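Long-range contacts in periplasmic binding protein/LacI transcriptional regulator (Burkholderia graminis C4D1M, PDB 5HQJ), which binds D-arabinose and probably serves as the sugar-binding component of a bacterial ABC transporter: residues I34-V39 / T114-S119; M126-N131 / V270-L275. All coordinates share one frame; numbering follows the deposited sequence.

Interaction 1 of 2, residues I34-V39 / T114-S119; sequences IPKVAV and TYDSDS. With 64K (alpha-D-arabinopyranose), chain B.
Lys-36 holds its CG opposite the carbonyl carbon, beside the backbone N (chi1 -78°), and then runs fully extended, which carries CE and NZ across to Ser-117, while Tyr-115, its CG between the backbone N and the carbonyl carbon (chi1 74°), brings its hydroxyl to Ile-34. The phenol OH donates a weak hydrogen bond to Ile-34 O, 2.9 Å away. The carbonyl oxygen lies obliquely to the ring, and the same hydroxyl packs at 3.4 Å against CA of Pro-35. Nearer the sugar, CE of Lys-36 presses on CB of Ser-117 at 3.3 Å, tighter than usual for two carbons.

Both segments leave the C-terminal ends of strands in one parallel sheet, 30-34 and 111-115, separated by strand 87-90. This is where the type I periplasmic binding fold forms its sugar cleft, between two alpha/beta lobes. Asp-116 grips alpha-D-arabinopyranose with both carboxylate oxygens: the sugar's O2 donates to OD1 and its O1 to OD2, each at 2.6 Å. Ser-91 OG also bonds OD2, a second-shell contact that should help fix the rotation of the carboxylate. Lys-36 NZ reaches the sugar's O1 by a weak bond of 3.2 Å, its stronger partner being Asn-164 OD1. NZ stays 4.8 Å from Asp-116 OD2, and both groups bond the sugar's O1 between them; the lysine may polarise that hydroxyl. Asn-164, Arg-168, Gln-219, Asp-247 and Gln-267 supply further hydrogen bonds around the ring.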
loop_
_atom_site.group_PDB
_atom_site.type_symbol
_atom_site.label_atom_id
_atom_site.label_comp_id
_atom_site.label_asym_id
_atom_site.label_seq_id
_atom_site.Cartn_x
_atom_site.Cartn_y
_atom_site.Cartn_z
ATOM N N ILE A 34 -6.165 -0.417 12.275
ATOM C CA ILE A 34 -4.933 0.362 12.425
ATOM C C ILE A 34 -4.263 0.537 11.085
ATOM O O ILE A 34 -3.851 -0.471 10.473
ATOM C CB ILE A 34 -3.912 -0.354 13.383
ATOM C CG1 ILE A 34 -4.585 -0.686 14.716
ATOM C CG2 ILE A 34 -2.630 0.496 13.589
ATOM C CD1 ILE A 34 -3.790 -1.619 15.612
ATOM N N PRO A 35 -4.152 1.784 10.609
ATOM C CA PRO A 35 -3.341 2.003 9.413
ATOM C C PRO A 35 -1.857 2.060 9.744
ATOM O O PRO A 35 -1.502 1.983 10.926
ATOM C CB PRO A 35 -3.839 3.365 8.915
ATOM C CG PRO A 35 -4.131 4.094 10.185
ATOM C CD PRO A 35 -4.795 3.050 11.046
ATOM N N LYS A 36 -1.021 2.235 8.732
ATOM C CA LYS A 36 0.413 2.406 8.984
ATOM C C LYS A 36 0.631 3.742 9.696
ATOM O O LYS A 36 1.568 3.885 10.481
ATOM C CB LYS A 36 1.223 2.351 7.685
ATOM C CG LYS A 36 1.464 0.911 7.124
ATOM C CD LYS A 36 2.347 0.946 5.863
ATOM C CE LYS A 36 2.539 -0.437 5.227
ATOM N NZ LYS A 36 3.565 -0.397 4.149
ATOM N N VAL A 37 -0.241 4.705 9.390
ATOM C CA VAL A 37 -0.183 6.069 9.931
ATOM C C VAL A 37 -1.281 6.861 9.245
ATOM O O VAL A 37 -1.870 6.376 8.289
ATOM C CB VAL A 37 1.155 6.799 9.663
ATOM C CG1 VAL A 37 2.147 6.719 10.859
ATOM C CG2 VAL A 37 1.785 6.357 8.320
ATOM N N ALA A 38 -1.525 8.088 9.698
ATOM C CA ALA A 38 -2.468 8.969 9.022
ATOM C C ALA A 38 -1.903 9.496 7.724
ATOM O O ALA A 38 -1.496 10.652 7.653
ATOM C CB ALA A 38 -2.838 10.143 9.909
ATOM N N VAL A 39 -1.904 8.652 6.701
ATOM C CA VAL A 39 -1.529 9.031 5.341
ATOM C C VAL A 39 -2.690 8.743 4.364
ATOM O O VAL A 39 -3.544 7.912 4.639
ATOM C CB VAL A 39 -0.265 8.280 4.890
ATOM C CG1 VAL A 39 0.938 8.729 5.687
ATOM C CG2 VAL A 39 -0.455 6.817 5.053
ATOM N N THR A 114 -4.312 -9.184 9.371
ATOM C CA THR A 114 -3.643 -8.071 8.702
ATOM C C THR A 114 -4.317 -7.725 7.393
ATOM O O THR A 114 -5.058 -8.550 6.843
ATOM C CB THR A 114 -2.169 -8.393 8.457
ATOM O OG1 THR A 114 -2.049 -9.615 7.712
ATOM C CG2 THR A 114 -1.466 -8.543 9.792
ATOM N N TYR A 115 -4.073 -6.493 6.936
ATOM C CA TYR A 115 -4.565 -6.014 5.628
ATOM C C TYR A 115 -3.496 -5.078 5.065
ATOM O O TYR A 115 -2.723 -4.483 5.822
ATOM C CB TYR A 115 -5.959 -5.335 5.750
ATOM C CG TYR A 115 -5.904 -3.971 6.371
ATOM C CD1 TYR A 115 -5.777 -3.835 7.753
ATOM C CD2 TYR A 115 -5.898 -2.826 5.596
ATOM C CE1 TYR A 115 -5.668 -2.599 8.341
ATOM C CE2 TYR A 115 -5.785 -1.565 6.181
ATOM C CZ TYR A 115 -5.671 -1.472 7.560
ATOM O OH TYR A 115 -5.545 -0.258 8.174
ATOM N N ASP A 116 -3.419 -5.026 3.733
ATOM C CA ASP A 116 -2.533 -4.134 2.990
ATOM C C ASP A 116 -1.056 -4.499 3.077
ATOM O O ASP A 116 -0.416 -4.686 2.047
ATOM C CB ASP A 116 -2.744 -2.683 3.465
ATOM C CG ASP A 116 -1.778 -1.735 2.832
ATOM O OD1 ASP A 116 -1.666 -1.722 1.583
ATOM O OD2 ASP A 116 -1.111 -1.040 3.601
ATOM N N SER A 117 -0.536 -4.539 4.308
ATOM C CA SER A 117 0.865 -4.890 4.566
ATOM C C SER A 117 0.953 -5.909 5.709
ATOM O O SER A 117 0.619 -5.652 6.874
ATOM C CB SER A 117 1.724 -3.662 4.884
ATOM O OG SER A 117 3.093 -3.931 4.503
ATOM N N ASP A 118 1.401 -7.099 5.330
ATOM C CA ASP A 118 1.381 -8.266 6.214
ATOM C C ASP A 118 2.550 -8.338 7.211
ATOM O O ASP A 118 3.588 -7.695 7.019
ATOM C CB ASP A 118 1.378 -9.546 5.360
ATOM C CG ASP A 118 0.898 -10.767 6.131
ATOM O OD1 ASP A 118 0.444 -10.617 7.274
ATOM O OD2 ASP A 118 0.969 -11.891 5.582
ATOM N N SER A 119 2.309 -9.069 8.300
ATOM C CA SER A 119 3.356 -9.609 9.185
ATOM C C SER A 119 3.154 -11.126 9.306
ATOM O O SER A 119 2.419 -11.586 10.176
ATOM C CB SER A 119 3.323 -8.970 10.580
ATOM O OG SER A 119 4.223 -9.637 11.467
HETATM O O2 64K B . -0.226 -0.291 -0.072
HETATM C C2 64K B . 0.581 0.872 0.315
HETATM C C3 64K B . 0.133 2.025 -0.523
HETATM O O3 64K B . 0.646 1.864 -1.827
HETATM C C4 64K B . 0.682 3.353 -0.013
HETATM O O4 64K B . 2.107 3.450 -0.191
HETATM C C5 64K B . 0.405 3.487 1.416
HETATM O O5 64K B . 1.089 2.427 2.127
HETATM C C1 64K B . 0.373 1.170 1.774
HETATM O O1 64K B . 0.911 0.143 2.512
#

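Interaction 2 of 2, residues M126-N131 / V270-L275; sequences MYIGTN and VTMGSL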
loop_
_atom_site.group_PDB
_atom_site.type_symbol
_atom_site.label_atom_id
_atom_site.label_comp_id
_atom_site.label_asym_id
_atom_site.label_seq_id
_atom_site.Cartn_x
_atom_site.Cartn_y
_atom_site.Cartn_z
HETATM N N MSE A 126 -5.142 -14.290 9.075
HETATM C CA MSE A 126 -5.205 -14.148 7.640
HETATM C C MSE A 126 -4.753 -12.756 7.221
HETATM O O MSE A 126 -4.735 -11.832 8.037
HETATM C CB MSE A 126 -6.625 -14.410 7.137
HETATM C CG MSE A 126 -7.624 -13.399 7.606
HETATM SE SE MSE A 126 -9.474 -13.808 7.105
HETATM C CE MSE A 126 -9.435 -13.138 5.267
ATOM N N TYR A 127 -4.376 -12.659 5.947
ATOM C CA TYR A 127 -4.006 -11.424 5.267
ATOM C C TYR A 127 -4.982 -11.082 4.159
ATOM O O TYR A 127 -5.287 -11.921 3.290
ATOM C CB TYR A 127 -2.587 -11.556 4.697
ATOM C CG TYR A 127 -2.216 -10.501 3.654
ATOM C CD1 TYR A 127 -1.862 -9.221 4.030
ATOM C CD2 TYR A 127 -2.207 -10.801 2.299
ATOM C CE1 TYR A 127 -1.529 -8.277 3.080
ATOM C CE2 TYR A 127 -1.885 -9.861 1.356
ATOM C CZ TYR A 127 -1.533 -8.594 1.754
ATOM O OH TYR A 127 -1.191 -7.646 0.813
ATOM N N ILE A 128 -5.463 -9.854 4.201
ATOM C CA ILE A 128 -6.290 -9.306 3.163
ATOM C C ILE A 128 -5.552 -8.196 2.425
ATOM O O ILE A 128 -5.309 -7.121 2.978
ATOM C CB ILE A 128 -7.589 -8.727 3.748
ATOM C CG1 ILE A 128 -8.322 -9.817 4.541
ATOM C CG2 ILE A 128 -8.466 -8.100 2.663
ATOM C CD1 ILE A 128 -9.449 -9.273 5.400
ATOM N N GLY A 129 -5.227 -8.412 1.164
ATOM C CA GLY A 129 -4.567 -7.355 0.438
ATOM C C GLY A 129 -4.122 -7.716 -0.960
ATOM O O GLY A 129 -4.518 -8.741 -1.533
ATOM N N THR A 130 -3.305 -6.831 -1.512
ATOM C CA THR A 130 -2.738 -6.994 -2.839
ATOM C C THR A 130 -1.708 -8.111 -2.836
ATOM O O THR A 130 -1.054 -8.380 -1.822
ATOM C CB THR A 130 -2.091 -5.663 -3.290
ATOM O OG1 THR A 130 -3.123 -4.692 -3.263
ATOM C CG2 THR A 130 -1.504 -5.757 -4.651
ATOM N N ASN A 131 -1.577 -8.765 -3.993
ATOM C CA ASN A 131 -0.440 -9.649 -4.251
ATOM C C ASN A 131 0.664 -8.758 -4.741
ATOM O O ASN A 131 0.699 -8.386 -5.905
ATOM C CB ASN A 131 -0.764 -10.717 -5.288
ATOM C CG ASN A 131 0.392 -11.676 -5.519
ATOM O OD1 ASN A 131 1.553 -11.379 -5.187
ATOM N ND2 ASN A 131 0.083 -12.835 -6.091
ATOM N N VAL A 270 -10.740 0.217 -0.050
ATOM C CA VAL A 270 -12.078 0.243 0.528
ATOM C C VAL A 270 -12.490 -1.191 0.842
ATOM O O VAL A 270 -12.971 -1.484 1.929
ATOM C CB VAL A 270 -13.122 0.897 -0.427
ATOM C CG1 VAL A 270 -14.447 0.976 0.268
ATOM C CG2 VAL A 270 -12.694 2.257 -0.798
ATOM N N THR A 271 -12.351 -2.069 -0.157
ATOM C CA THR A 271 -12.670 -3.465 -0.046
ATOM C C THR A 271 -11.825 -4.124 1.067
ATOM O O THR A 271 -12.332 -4.949 1.831
ATOM C CB THR A 271 -12.487 -4.189 -1.439
ATOM O OG1 THR A 271 -13.483 -3.740 -2.371
ATOM C CG2 THR A 271 -12.586 -5.683 -1.291
HETATM N N MSE A 272 -10.539 -3.796 1.157
HETATM C CA MSE A 272 -9.725 -4.296 2.270
HETATM C C MSE A 272 -10.332 -3.965 3.637
HETATM O O MSE A 272 -10.416 -4.828 4.507
HETATM C CB MSE A 272 -8.291 -3.743 2.219
HETATM C CG MSE A 272 -7.411 -4.251 1.078
HETATM SE SE MSE A 272 -5.725 -3.331 1.265
HETATM C CE MSE A 272 -5.296 -3.140 -0.615
ATOM N N GLY A 273 -10.729 -2.718 3.846
ATOM C CA GLY A 273 -11.257 -2.315 5.148
ATOM C C GLY A 273 -12.579 -2.984 5.433
ATOM O O GLY A 273 -12.878 -3.425 6.557
ATOM N N SER A 274 -13.407 -3.089 4.399
ATOM C CA SER A 274 -14.674 -3.760 4.545
ATOM C C SER A 274 -14.516 -5.242 4.924
ATOM O O SER A 274 -15.121 -5.750 5.883
ATOM C CB SER A 274 -15.441 -3.637 3.223
ATOM O OG SER A 274 -16.759 -4.020 3.423
ATOM N N LEU A 275 -13.704 -5.946 4.143
ATOM C CA LEU A 275 -13.406 -7.355 4.431
ATOM C C LEU A 275 -12.736 -7.530 5.773
ATOM O O LEU A 275 -13.029 -8.483 6.488
ATOM C CB LEU A 275 -12.511 -7.943 3.346
ATOM C CG LEU A 275 -13.200 -8.128 1.995
ATOM C CD1 LEU A 275 -12.141 -8.536 1.023
ATOM C CD2 LEU A 275 -14.385 -9.154 2.021
#
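Strand 127-129 and the helical segment 270-275 run nearly antiparallel, at 155°, with their axes 8.2 Å apart and CA of Ile-128 lying 6.1 Å from CA of Met-272. The arrangement is the helix-on-sheet packing of an alpha/beta layered lobe: helix 269-284 lies against the parallel sheet of the periplasmic binding fold, although it follows strand 263-266 of the other sheet.

Ile-128 makes the largest share of the contact, pointing its side chain at the helix. Its CG1, anti to the carbonyl carbon (chi1 -56°), carries CD1 to the backbone of Leu-275, 3.7 Å from its C, and CD1 also rests on CB of that leucine at 3.9 Å. The other branch, CG2, is anti to the backbone N and faces CA of Met-272 at 4.0 Å, touching the leucine's CD1 as well. Leu-275 goes on to pack against Ile-294 of the neighbouring strand.

Met-272, present as selenomethionine, reaches past Gly-129, CG 4.3 Å from its CA, and crosses Thr-130 at a slant. No hydrogen bond joins the segments; Thr-130 OG1 is hydrogen-bonded to Gln-267 OE1, a residue of the sugar pocket, and also meets the selenomethionine's methyl. The chain of Met-272 turns about the CG-SE bond (chi3 -145°), leaving its terminal CE 3.8 Å from Thr-130 OG1.

In the fold
From the N terminus, strand 30-34 leads into 34-39, and interaction 1 closes a loop of 74 residues when the chain returns at 114-119. After a short connection the chain enters strand 127-129, where interaction 2 opens. Its much longer excursion, 138 residues, includes five of the six strands of the second sheet and ends on helix 269-284. The two loops therefore follow in series, neither nesting nor crossing. Strands 111-115 and 127-129 are neighbours, and just past the end of the first Asp-116 N probably bonds Ile-128 O. Interaction 1 links strand ends at the sugar cleft, whereas interaction 2 brings the returning helix onto the same sheet.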